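PDB 4TLV: ADP-ribosylating toxin CARDS from Mycoplasma pneumoniae, which transfers ADP-ribose from NAD(+) to multiple target proteins and provokes vacuole formation in mammalian cells, acting as the main virulence factor of this bacterium. Local coordinates for residues F26-F35 with N43-S51; A58-W66 with V220-A231. All coordinates share one frame; numbering follows the deposited sequence.

Contact 1 of 2, residues F26-F35 with N43-S51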
loop_
_atom_site.group_PDB
_atom_site.type_symbol
_atom_site.label_atom_id
_atom_site.label_comp_id
_atom_site.label_asym_id
_atom_site.label_seq_id
_atom_site.Cartn_x
_atom_site.Cartn_y
_atom_site.Cartn_z
ATOM N N PHE A 26 -9.434 -17.506 -16.339
ATOM C CA PHE A 26 -8.255 -16.839 -16.882
ATOM C C PHE A 26 -7.135 -17.843 -17.129
ATOM O O PHE A 26 -6.868 -18.699 -16.300
ATOM C CB PHE A 26 -7.750 -15.766 -15.907
ATOM C CG PHE A 26 -8.717 -14.637 -15.686
ATOM C CD1 PHE A 26 -8.745 -13.551 -16.559
ATOM C CD2 PHE A 26 -9.598 -14.664 -14.616
ATOM C CE1 PHE A 26 -9.634 -12.518 -16.367
ATOM C CE2 PHE A 26 -10.501 -13.620 -14.409
ATOM C CZ PHE A 26 -10.511 -12.543 -15.282
ATOM N N SER A 27 -6.468 -17.722 -18.265
ATOM C CA SER A 27 -5.376 -18.635 -18.603
ATOM C C SER A 27 -4.038 -17.961 -18.374
ATOM O O SER A 27 -3.963 -16.734 -18.357
ATOM C CB SER A 27 -5.487 -19.065 -20.074
ATOM O OG SER A 27 -6.631 -19.884 -20.262
ATOM N N THR A 28 -2.977 -18.748 -18.209
ATOM C CA THR A 28 -1.655 -18.178 -17.958
ATOM C C THR A 28 -0.986 -17.747 -19.264
ATOM O O THR A 28 -1.360 -18.205 -20.344
ATOM C CB THR A 28 -0.726 -19.208 -17.285
ATOM O OG1 THR A 28 -0.430 -20.251 -18.220
ATOM C CG2 THR A 28 -1.393 -19.821 -16.035
ATOM N N LEU A 29 0.020 -16.889 -19.157
ATOM C CA LEU A 29 0.859 -16.531 -20.291
ATOM C C LEU A 29 1.706 -17.721 -20.754
ATOM O O LEU A 29 1.857 -17.963 -21.955
ATOM C CB LEU A 29 1.791 -15.365 -19.912
ATOM C CG LEU A 29 1.110 -14.028 -19.604
ATOM C CD1 LEU A 29 2.046 -13.107 -18.819
ATOM C CD2 LEU A 29 0.631 -13.370 -20.896
ATOM N N GLY A 30 2.281 -18.442 -19.796
ATOM C CA GLY A 30 3.211 -19.520 -20.089
ATOM C C GLY A 30 3.381 -20.494 -18.932
ATOM O O GLY A 30 2.486 -20.651 -18.095
ATOM N N ASP A 31 4.531 -21.159 -18.880
ATOM C CA ASP A 31 4.725 -22.230 -17.897
ATOM C C ASP A 31 5.857 -22.005 -16.896
ATOM O O ASP A 31 6.262 -22.941 -16.192
ATOM C CB ASP A 31 4.873 -23.609 -18.580
ATOM C CG ASP A 31 6.019 -23.670 -19.583
ATOM O OD1 ASP A 31 6.881 -22.765 -19.581
ATOM O OD2 ASP A 31 6.061 -24.650 -20.383
ATOM N N VAL A 32 6.339 -20.770 -16.811
ATOM C CA VAL A 32 7.468 -20.446 -15.938
ATOM C C VAL A 32 7.026 -19.980 -14.547
ATOM O O VAL A 32 6.323 -18.977 -14.407
ATOM C CB VAL A 32 8.355 -19.355 -16.568
ATOM C CG1 VAL A 32 9.554 -19.010 -15.649
ATOM C CG2 VAL A 32 8.836 -19.791 -17.956
ATOM N N ARG A 33 7.444 -20.704 -13.517
ATOM C CA ARG A 33 7.094 -20.348 -12.143
ATOM C C ARG A 33 8.286 -19.653 -11.513
ATOM O O ARG A 33 9.009 -20.238 -10.716
ATOM C CB ARG A 33 6.680 -21.586 -11.328
ATOM C CG ARG A 33 5.377 -22.217 -11.763
ATOM C CD ARG A 33 5.146 -23.567 -11.095
ATOM N NE ARG A 33 4.520 -23.501 -9.772
ATOM C CZ ARG A 33 5.024 -24.091 -8.692
ATOM N NH1 ARG A 33 6.174 -24.745 -8.771
ATOM N NH2 ARG A 33 4.388 -24.028 -7.532
ATOM N N ASN A 34 8.516 -18.401 -11.895
ATOM C CA ASN A 34 9.663 -17.661 -11.382
ATOM C C ASN A 34 9.158 -16.387 -10.734
ATOM O O ASN A 34 8.636 -15.508 -11.426
ATOM C CB ASN A 34 10.641 -17.337 -12.523
ATOM C CG ASN A 34 11.902 -16.663 -12.037
ATOM O OD1 ASN A 34 11.849 -15.697 -11.271
ATOM N ND2 ASN A 34 13.059 -17.164 -12.495
ATOM N N PHE A 35 9.298 -16.285 -9.413
ATOM C CA PHE A 35 8.669 -15.172 -8.692
ATOM C C PHE A 35 9.248 -13.814 -9.112
ATOM O O PHE A 35 8.509 -12.867 -9.427
ATOM C CB PHE A 35 8.796 -15.363 -7.179
ATOM C CG PHE A 35 8.282 -14.195 -6.372
ATOM C CD1 PHE A 35 6.923 -13.971 -6.250
ATOM C CD2 PHE A 35 9.164 -13.336 -5.723
ATOM C CE1 PHE A 35 6.451 -12.896 -5.498
ATOM C CE2 PHE A 35 8.703 -12.258 -4.981
ATOM C CZ PHE A 35 7.336 -12.041 -4.871
ATOM N N ASN A 43 11.616 -10.457 -19.559
ATOM C CA ASN A 43 11.279 -11.172 -20.799
ATOM C C ASN A 43 9.807 -11.559 -20.785
ATOM O O ASN A 43 9.460 -12.739 -20.922
ATOM C CB ASN A 43 12.128 -12.442 -20.957
ATOM C CG ASN A 43 13.620 -12.157 -21.018
ATOM O OD1 ASN A 43 13.986 -11.009 -21.575
ATOM N ND2 ASN A 43 14.437 -12.966 -20.567
ATOM N N PHE A 44 8.952 -10.551 -20.631
ATOM C CA PHE A 44 7.541 -10.740 -20.320
ATOM C C PHE A 44 6.806 -11.633 -21.305
ATOM O O PHE A 44 6.997 -11.542 -22.525
ATOM C CB PHE A 44 6.845 -9.371 -20.259
ATOM C CG PHE A 44 5.401 -9.441 -19.877
ATOM C CD1 PHE A 44 5.034 -9.742 -18.568
ATOM C CD2 PHE A 44 4.408 -9.192 -20.812
ATOM C CE1 PHE A 44 3.684 -9.791 -18.202
ATOM C CE2 PHE A 44 3.057 -9.244 -20.450
ATOM C CZ PHE A 44 2.702 -9.546 -19.148
ATOM N N GLY A 45 5.949 -12.492 -20.769
ATOM C CA GLY A 45 5.046 -13.248 -21.612
ATOM C C GLY A 45 5.099 -14.738 -21.373
ATOM O O GLY A 45 4.431 -15.479 -22.085
ATOM N N ARG A 46 5.878 -15.176 -20.386
ATOM C CA ARG A 46 6.043 -16.621 -20.135
ATOM C C ARG A 46 5.558 -17.072 -18.757
ATOM O O ARG A 46 5.605 -18.265 -18.454
ATOM C CB ARG A 46 7.519 -17.032 -20.237
ATOM C CG ARG A 46 8.213 -16.765 -21.571
ATOM C CD ARG A 46 9.737 -16.670 -21.354
ATOM N NE ARG A 46 10.062 -15.635 -20.373
ATOM C CZ ARG A 46 10.733 -15.827 -19.235
ATOM N NH1 ARG A 46 11.199 -17.026 -18.915
ATOM N NH2 ARG A 46 10.956 -14.799 -18.421
ATOM N N SER A 47 5.120 -16.141 -17.914
ATOM C CA SER A 47 4.804 -16.512 -16.530
ATOM C C SER A 47 3.602 -17.446 -16.364
ATOM O O SER A 47 2.591 -17.341 -17.070
ATOM C CB SER A 47 4.597 -15.281 -15.645
ATOM O OG SER A 47 4.478 -15.681 -14.287
ATOM N N TYR A 48 3.728 -18.354 -15.397
ATOM C CA TYR A 48 2.653 -19.259 -15.015
ATOM C C TYR A 48 1.728 -18.558 -14.032
ATOM O O TYR A 48 0.677 -19.060 -13.726
ATOM C CB TYR A 48 3.250 -20.476 -14.304
ATOM C CG TYR A 48 2.277 -21.596 -14.019
ATOM C CD1 TYR A 48 1.676 -22.305 -15.063
ATOM C CD2 TYR A 48 2.004 -21.991 -12.710
ATOM C CE1 TYR A 48 0.806 -23.338 -14.812
ATOM C CE2 TYR A 48 1.137 -23.038 -12.445
ATOM C CZ TYR A 48 0.535 -23.706 -13.499
ATOM O OH TYR A 48 -0.335 -24.740 -13.233
ATOM N N PHE A 49 2.145 -17.393 -13.533
ATOM C CA PHE A 49 1.387 -16.707 -12.501
ATOM C C PHE A 49 0.415 -15.710 -13.126
ATOM O O PHE A 49 0.788 -14.992 -14.052
ATOM C CB PHE A 49 2.338 -15.952 -11.570
ATOM C CG PHE A 49 3.338 -16.841 -10.863
ATOM C CD1 PHE A 49 2.993 -18.138 -10.490
ATOM C CD2 PHE A 49 4.617 -16.377 -10.563
ATOM C CE1 PHE A 49 3.901 -18.967 -9.830
ATOM C CE2 PHE A 49 5.531 -17.196 -9.894
ATOM C CZ PHE A 49 5.162 -18.509 -9.533
ATOM N N ILE A 50 -0.812 -15.651 -12.605
ATOM C CA ILE A 50 -1.789 -14.651 -13.069
ATOM C C ILE A 50 -2.009 -13.586 -11.993
ATOM O O ILE A 50 -2.255 -13.910 -10.837
ATOM C CB ILE A 50 -3.133 -15.292 -13.418
ATOM C CG1 ILE A 50 -2.963 -16.296 -14.565
ATOM C CG2 ILE A 50 -4.161 -14.230 -13.829
ATOM C CD1 ILE A 50 -4.245 -17.084 -14.852
ATOM N N SER A 51 -1.936 -12.313 -12.379
ATOM C CA SER A 51 -2.033 -11.224 -11.402
ATOM C C SER A 51 -3.462 -10.790 -11.097
ATOM O O SER A 51 -4.321 -10.731 -11.981
ATOM C CB SER A 51 -1.234 -10.005 -11.876
ATOM O OG SER A 51 -1.723 -9.596 -13.151
HETATM O O HOH W 1 0.076 -15.395 -16.670
HETATM O O HOH W 2 7.262 -16.069 -13.752
#
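V32 and Y48 are tied by the shortest of three backbone hydrogen bonds here, Y48 N giving to V32 O at 2.8 Å. V32 N returns one to R46 O at 3.1 Å, so V32 and S47 form a single beta bridge, and G30 N gives to S47 O. Two waters bridge further polar atoms: one takes the N-H of L29 and donates to S47 O and F49 O, the other joins V32 O, N34 O and S47 OG. S47 OG also accepts from F49 N at 3.0 Å, an ST turn, because it stands anti to its own backbone N (chi1 -172°).

Around these bonds, G30 CA lies 3.2 Å from R46 O, a tight approach at a residue without a side chain. R33 and Y48 run side by side, R33 CG 3.5 Å from Y48 CD2, with guanidinium and ring planes 81° apart; the R33 guanidinium continues to a salt bridge with D138. F49 CZ lies 3.7 Å from R33 CA, and its ring also meets W197 edge-to-face. T28 CG2 sits 3.2 Å from Y48 O, while I50 CD1 pushes toward the carbonyls of F26 and S27. L29 CD1 meets F44 CZ at 3.6 Å, the side chains crossing at about a right angle.

The loop from helix 18-24 to helix 35-40 thus lies along the approach to strand 49-53, which pairs with 134-138; F26 reaches strand 9-14, and F44 packs on helix 228-231.

Contact 2 of 2, residues A58-W66 with V220-A231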
loop_
_atom_site.group_PDB
_atom_site.type_symbol
_atom_site.label_atom_id
_atom_site.label_comp_id
_atom_site.label_asym_id
_atom_site.label_seq_id
_atom_site.Cartn_x
_atom_site.Cartn_y
_atom_site.Cartn_z
ATOM N N ALA A 58 -6.765 -0.605 -6.722
ATOM C CA ALA A 58 -5.424 -0.978 -7.156
ATOM C C ALA A 58 -5.453 -1.754 -8.477
ATOM O O ALA A 58 -4.573 -1.580 -9.318
ATOM C CB ALA A 58 -4.696 -1.777 -6.053
ATOM N N ALA A 59 -6.456 -2.610 -8.668
ATOM C CA ALA A 59 -6.567 -3.353 -9.927
ATOM C C ALA A 59 -6.735 -2.408 -11.122
ATOM O O ALA A 59 -6.324 -2.734 -12.232
ATOM C CB ALA A 59 -7.739 -4.345 -9.885
ATOM N N ILE A 60 -7.375 -1.263 -10.907
ATOM C CA ILE A 60 -7.751 -0.410 -12.041
ATOM C C ILE A 60 -6.804 0.772 -12.260
ATOM O O ILE A 60 -6.895 1.475 -13.276
ATOM C CB ILE A 60 -9.231 0.076 -11.952
ATOM C CG1 ILE A 60 -9.683 0.652 -13.301
ATOM C CG2 ILE A 60 -9.383 1.138 -10.890
ATOM C CD1 ILE A 60 -11.208 0.827 -13.414
ATOM N N ARG A 61 -5.864 0.976 -11.340
ATOM C CA ARG A 61 -4.950 2.127 -11.459
ATOM C C ARG A 61 -4.253 2.236 -12.825
ATOM O O ARG A 61 -4.193 3.334 -13.413
ATOM C CB ARG A 61 -3.925 2.143 -10.317
ATOM C CG ARG A 61 -2.878 3.291 -10.380
ATOM C CD ARG A 61 -3.510 4.679 -10.526
ATOM N NE ARG A 61 -2.462 5.684 -10.696
ATOM C CZ ARG A 61 -1.859 5.946 -11.857
ATOM N NH1 ARG A 61 -2.223 5.291 -12.953
ATOM N NH2 ARG A 61 -0.889 6.868 -11.923
ATOM N N PHE A 62 -3.721 1.128 -13.344
ATOM C CA PHE A 62 -2.964 1.197 -14.608
ATOM C C PHE A 62 -3.870 1.726 -15.710
ATOM O O PHE A 62 -3.417 2.377 -16.649
ATOM C CB PHE A 62 -2.408 -0.181 -15.032
ATOM C CG PHE A 62 -3.447 -1.092 -15.645
ATOM C CD1 PHE A 62 -4.280 -1.862 -14.837
ATOM C CD2 PHE A 62 -3.615 -1.156 -17.022
ATOM C CE1 PHE A 62 -5.261 -2.689 -15.385
ATOM C CE2 PHE A 62 -4.605 -1.989 -17.586
ATOM C CZ PHE A 62 -5.421 -2.757 -16.761
ATOM N N PHE A 63 -5.155 1.430 -15.577
ATOM C CA PHE A 63 -6.131 1.728 -16.613
ATOM C C PHE A 63 -6.417 3.239 -16.710
ATOM O O PHE A 63 -6.980 3.711 -17.703
ATOM C CB PHE A 63 -7.411 0.912 -16.340
ATOM C CG PHE A 63 -8.339 0.817 -17.517
ATOM C CD1 PHE A 63 -7.960 0.144 -18.663
ATOM C CD2 PHE A 63 -9.605 1.376 -17.460
ATOM C CE1 PHE A 63 -8.824 0.039 -19.742
ATOM C CE2 PHE A 63 -10.468 1.280 -18.534
ATOM C CZ PHE A 63 -10.073 0.608 -19.678
ATOM N N GLY A 64 -6.014 3.994 -15.689
ATOM C CA GLY A 64 -6.100 5.445 -15.725
ATOM C C GLY A 64 -4.876 6.170 -16.283
ATOM O O GLY A 64 -4.710 7.371 -16.038
ATOM N N SER A 65 -4.000 5.460 -17.004
ATOM C CA SER A 65 -2.829 6.094 -17.621
ATOM C C SER A 65 -3.253 7.254 -18.517
ATOM O O SER A 65 -4.259 7.154 -19.219
ATOM C CB SER A 65 -2.071 5.099 -18.496
ATOM O OG SER A 65 -1.463 4.092 -17.715
ATOM N N TRP A 66 -2.465 8.324 -18.524
ATOM C CA TRP A 66 -2.843 9.537 -19.232
ATOM C C TRP A 66 -2.526 9.434 -20.725
ATOM O O TRP A 66 -1.606 8.730 -21.126
ATOM C CB TRP A 66 -2.125 10.744 -18.637
ATOM C CG TRP A 66 -2.466 11.042 -17.199
ATOM C CD1 TRP A 66 -3.317 10.344 -16.370
ATOM C CD2 TRP A 66 -1.958 12.130 -16.433
ATOM N NE1 TRP A 66 -3.360 10.955 -15.135
ATOM C CE2 TRP A 66 -2.534 12.043 -15.149
ATOM C CE3 TRP A 66 -1.059 13.171 -16.710
ATOM C CZ2 TRP A 66 -2.238 12.966 -14.140
ATOM C CZ3 TRP A 66 -0.770 14.083 -15.710
ATOM C CH2 TRP A 66 -1.361 13.970 -14.438
ATOM N N VAL A 220 2.730 4.347 -15.937
ATOM C CA VAL A 220 1.287 4.603 -15.957
ATOM C C VAL A 220 0.898 5.986 -15.424
ATOM O O VAL A 220 -0.192 6.163 -14.873
ATOM C CB VAL A 220 0.477 3.467 -15.269
ATOM C CG1 VAL A 220 0.579 2.183 -16.091
ATOM C CG2 VAL A 220 0.957 3.248 -13.808
ATOM N N SER A 221 1.813 6.940 -15.605
ATOM C CA SER A 221 1.612 8.369 -15.345
ATOM C C SER A 221 1.942 8.779 -13.920
ATOM O O SER A 221 1.889 7.968 -12.996
ATOM C CB SER A 221 0.198 8.843 -15.706
ATOM O OG SER A 221 -0.164 8.431 -17.013
ATOM N N GLU A 222 2.310 10.047 -13.775
ATOM C CA GLU A 222 2.640 10.635 -12.487
ATOM C C GLU A 222 3.705 9.848 -11.732
ATOM O O GLU A 222 3.675 9.752 -10.506
ATOM C CB GLU A 222 1.385 10.816 -11.645
ATOM C CG GLU A 222 0.521 11.931 -12.193
ATOM C CD GLU A 222 -0.749 12.111 -11.405
ATOM O OE1 GLU A 222 -1.524 11.133 -11.294
ATOM O OE2 GLU A 222 -0.953 13.231 -10.904
ATOM N N GLY A 223 4.657 9.315 -12.484
ATOM C CA GLY A 223 5.809 8.653 -11.888
ATOM C C GLY A 223 5.555 7.209 -11.498
ATOM O O GLY A 223 6.453 6.531 -10.983
ATOM N N THR A 224 4.342 6.738 -11.740
ATOM C CA THR A 224 3.905 5.433 -11.244
ATOM C C THR A 224 4.379 4.296 -12.144
ATOM O O THR A 224 4.262 4.387 -13.358
ATOM C CB THR A 224 2.360 5.402 -11.117
ATOM O OG1 THR A 224 1.956 6.476 -10.268
ATOM C CG2 THR A 224 1.866 4.087 -10.529
ATOM N N SER A 225 4.940 3.249 -11.537
ATOM C CA SER A 225 5.357 2.044 -12.254
ATOM C C SER A 225 4.285 0.970 -12.129
ATOM O O SER A 225 3.692 0.820 -11.065
ATOM C CB SER A 225 6.649 1.482 -11.636
ATOM O OG SER A 225 7.641 2.477 -11.512
ATOM N N ALA A 226 4.047 0.220 -13.206
ATOM C CA ALA A 226 3.154 -0.938 -13.168
ATOM C C ALA A 226 3.905 -2.134 -13.743
ATOM O O ALA A 226 4.722 -1.970 -14.649
ATOM C CB ALA A 226 1.867 -0.674 -13.987
ATOM N N SER A 227 3.657 -3.332 -13.232
ATOM C CA SER A 227 4.209 -4.488 -13.940
ATOM C C SER A 227 3.393 -4.728 -15.195
ATOM O O SER A 227 2.218 -4.355 -15.285
ATOM C CB SER A 227 4.234 -5.752 -13.080
ATOM O OG SER A 227 2.969 -5.990 -12.532
ATOM N N LEU A 228 4.016 -5.363 -16.172
ATOM C CA LEU A 228 3.312 -5.672 -17.408
ATOM C C LEU A 228 2.159 -6.667 -17.199
ATOM O O LEU A 228 1.213 -6.702 -17.987
ATOM C CB LEU A 228 4.296 -6.166 -18.472
ATOM C CG LEU A 228 5.112 -5.061 -19.173
ATOM C CD1 LEU A 228 5.951 -4.211 -18.207
ATOM C CD2 LEU A 228 5.992 -5.678 -20.267
ATOM N N SER A 229 2.206 -7.465 -16.140
ATOM C CA SER A 229 1.163 -8.424 -15.912
ATOM C C SER A 229 -0.195 -7.580 -15.600
ATOM O O SER A 229 -1.287 -8.046 -15.898
ATOM C CB SER A 229 1.449 -9.418 -14.784
ATOM O OG SER A 229 1.697 -8.728 -13.567
ATOM N N PHE A 230 -0.052 -6.392 -15.013
ATOM C CA PHE A 230 -1.190 -5.498 -14.800
ATOM C C PHE A 230 -1.519 -4.687 -16.069
ATOM O O PHE A 230 -2.677 -4.628 -16.504
ATOM C CB PHE A 230 -0.923 -4.538 -13.623
ATOM C CG PHE A 230 -1.192 -5.145 -12.263
ATOM C CD1 PHE A 230 -0.356 -6.127 -11.742
ATOM C CD2 PHE A 230 -2.275 -4.735 -11.505
ATOM C CE1 PHE A 230 -0.611 -6.710 -10.498
ATOM C CE2 PHE A 230 -2.533 -5.308 -10.248
ATOM C CZ PHE A 230 -1.704 -6.303 -9.751
ATOM N N ALA A 231 -0.502 -4.055 -16.649
ATOM C CA ALA A 231 -0.717 -3.101 -17.755
ATOM C C ALA A 231 -1.011 -3.747 -19.116
ATOM O O ALA A 231 -1.546 -3.084 -20.017
ATOM C CB ALA A 231 0.458 -2.165 -17.876
#
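R61 reaches the carbonyls of V220, just before a turn, and S221, its first residue, with CG anti to the backbone N (chi1 178°) and a bend at chi2. CB, CG and CD carry the chain across, and NE turns outside the pair to the carbonyl of M434. Touching begins at the guanidinium, where R61 CZ is 3.5 Å from V220 O. R61 NH1 (2.9 Å) and R61 NH2 (3.1 Å) grip V220 O end-on, both from the same face of that carbonyl. V220 O lies close to the guanidinium plane, which helps fix the group's rotation. NH2 adds a weak bond to S221 O, NH1 also touches V220 CG2, and T224 CG2 lies over one face, toward its rim. E222 OE1, 4.4 Å from R61 NH2, can act only through its charge and probably helps balance R61; its hydrogen bond goes to T433.

Alongside, W66 N donates almost straight (171°) to S221 OG at 2.8 Å, which is also hydrogen-bonded to E252, and S221 CB rests over the five-membered ring of W66, a CH-pi contact. The E222 side chain crosses W66 at about a right angle, its carboxylate plane 39° from the ring, E222 CD 3.2 Å from W66 CZ2. F230 O stands above the centre of the F62 ring; F63 CB covers the opposite face.

The segment following helix 56-60 is therefore held against the type I' turn S221-T224, joining strands 214-219 and 225-226, and against helix 228-231.

Contacts 1 and 2 follow in series along the chain, their centres about 19 Å apart, and all four segments belong to the part related to pertussis toxin subunit 1. Strand 49-53, where contact 1 ends, leads straight into helix 56-60, where contact 2 begins. They also touch: F44 CZ comes 3.4 Å from L228 O, and S51 CB packs 3.6 Å from F230 CE1. Helix 228-231 of contact 2 thus packs against residues of contact 1. Contact 1 is local and lies within the mART domain; contact 2 brings together segments 154 residues apart and joins that domain to residues 208-258, the region that probably forms the NAD(+)-binding pocket.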